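Local coordinates for protein amidase (Bacillus anthracis, PDB 5EWQ) that probably hydrolyses carboxylic acid amides to the carboxylate and ammonia, at residues Q24-H27 against N28-G32. Sequence-based numbering, arbitrary orientation.
Sequences QPIH and NQLKG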
loop_
_atom_site.group_PDB
_atom_site.type_symbol
_atom_site.label_atom_id
_atom_site.label_comp_id
_atom_site.label_asym_id
_atom_site.label_seq_id
_atom_site.Cartn_x
_atom_site.Cartn_y
_atom_site.Cartn_z
ATOM N N GLN A 24 1.361 20.432 13.713
ATOM C CA GLN A 24 2.484 21.332 13.979
ATOM C C GLN A 24 3.544 21.352 12.868
ATOM O O GLN A 24 4.028 22.426 12.515
ATOM C CB GLN A 24 3.137 20.987 15.321
ATOM C CG GLN A 24 2.374 21.516 16.524
ATOM C CD GLN A 24 3.023 21.142 17.841
ATOM O OE1 GLN A 24 3.983 20.373 17.877
ATOM N NE2 GLN A 24 2.498 21.686 18.934
ATOM N N PRO A 25 3.921 20.179 12.318
ATOM C CA PRO A 25 4.816 20.266 11.159
ATOM C C PRO A 25 4.165 20.992 9.985
ATOM O O PRO A 25 4.850 21.688 9.239
ATOM C CB PRO A 25 5.088 18.800 10.812
ATOM C CG PRO A 25 4.898 18.076 12.089
ATOM C CD PRO A 25 3.770 18.786 12.779
ATOM N N ILE A 26 2.854 20.827 9.834
ATOM C CA ILE A 26 2.108 21.517 8.788
ATOM C C ILE A 26 2.007 23.011 9.085
ATOM O O ILE A 26 2.243 23.844 8.210
ATOM C CB ILE A 26 0.691 20.925 8.627
ATOM C CG1 ILE A 26 0.768 19.496 8.091
ATOM C CG2 ILE A 26 -0.150 21.784 7.700
ATOM C CD1 ILE A 26 -0.583 18.831 7.935
ATOM N N HIS A 27 1.668 23.343 10.327
ATOM C CA HIS A 27 1.508 24.733 10.743
ATOM C C HIS A 27 2.811 25.525 10.651
ATOM O O HIS A 27 2.799 26.717 10.344
ATOM C CB HIS A 27 0.963 24.797 12.173
ATOM C CG HIS A 27 1.008 26.167 12.778
ATOM N ND1 HIS A 27 1.889 26.507 13.782
ATOM C CD2 HIS A 27 0.284 27.281 12.518
ATOM C CE1 HIS A 27 1.704 27.772 14.116
ATOM N NE2 HIS A 27 0.737 28.264 13.365
ATOM N N ASN A 28 3.931 24.859 10.915
ATOM C CA ASN A 28 5.233 25.520 10.902
ATOM C C ASN A 28 5.655 25.976 9.510
ATOM O O ASN A 28 6.163 27.084 9.340
ATOM C CB ASN A 28 6.305 24.596 11.488
ATOM C CG ASN A 28 6.204 24.468 12.996
ATOM O OD1 ASN A 28 5.735 25.380 13.678
ATOM N ND2 ASN A 28 6.645 23.332 13.526
ATOM N N GLN A 29 5.440 25.124 8.513
ATOM C CA GLN A 29 5.855 25.440 7.150
ATOM C C GLN A 29 4.696 25.965 6.308
ATOM O O GLN A 29 4.719 25.879 5.080
ATOM C CB GLN A 29 6.480 24.211 6.486
ATOM C CG GLN A 29 5.591 22.982 6.476
ATOM C CD GLN A 29 6.363 21.710 6.178
ATOM O OE1 GLN A 29 7.478 21.754 5.660
ATOM N NE2 GLN A 29 5.772 20.569 6.510
ATOM N N LEU A 30 3.683 26.512 6.976
ATOM C CA LEU A 30 2.572 27.164 6.289
ATOM C C LEU A 30 2.272 28.527 6.902
ATOM O O LEU A 30 1.128 28.982 6.895
ATOM C CB LEU A 30 1.317 26.290 6.321
ATOM C CG LEU A 30 1.254 25.105 5.354
ATOM C CD1 LEU A 30 -0.149 24.521 5.325
ATOM C CD2 LEU A 30 1.693 25.510 3.958
ATOM N N LYS A 31 3.302 29.173 7.438
ATOM C CA LYS A 31 3.159 30.521 7.975
ATOM C C LYS A 31 3.384 31.551 6.877
ATOM O O LYS A 31 2.696 32.569 6.815
ATOM C CB LYS A 31 4.134 30.753 9.132
ATOM C CG LYS A 31 3.825 29.946 10.383
ATOM C CD LYS A 31 4.759 30.319 11.523
ATOM C CE LYS A 31 4.427 29.544 12.788
ATOM N NZ LYS A 31 5.323 29.915 13.918
ATOM N N GLY A 32 4.352 31.276 6.009
ATOM C CA GLY A 32 4.650 32.153 4.893
ATOM C C GLY A 32 4.051 31.648 3.596
ATOM O O GLY A 32 4.752 31.485 2.597
#
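The imidazole of His27 is approached obliquely by the backbone N of Asn28 and by the aliphatic end of Lys31, four residues on and past the helix end, His27 CE1 lying 3.5 Å from Lys31 CE. His27 CG is anti to the backbone N (chi1 169°), which sets the ring beside the carbonyl carbon and out from the helix, where the CE end of the extended Lys31 chain meets it. The Lys31 amino group is not in contact, NZ lying 4.8 Å from His27 ND1. On the ND1 side stands the carboxamide of Asn28, its plane turned 49° from the ring; this amide folds back over the last turn, Asn28 ND2 2.9 Å from Gln24 O but at a poor angle for bonding. That carbonyl is instead taken by Asn28 N, a helical i to i+4 bond of 2.9 Å. Gln29 then leaves helical geometry, and Leu30 N reaches back only weakly to His27 O. Ile26 CG2 packs 3.6 Å from Leu30 CD1. The inward side carries Ile26, on Leu72 and Ile75 of helix 64-79, Leu30, on Met96, and the Gln29 amide: NE2 donates to Asn92 O just after strand 88-91, and OE1 accepts from Met96 N in the first turn of helix 95-104.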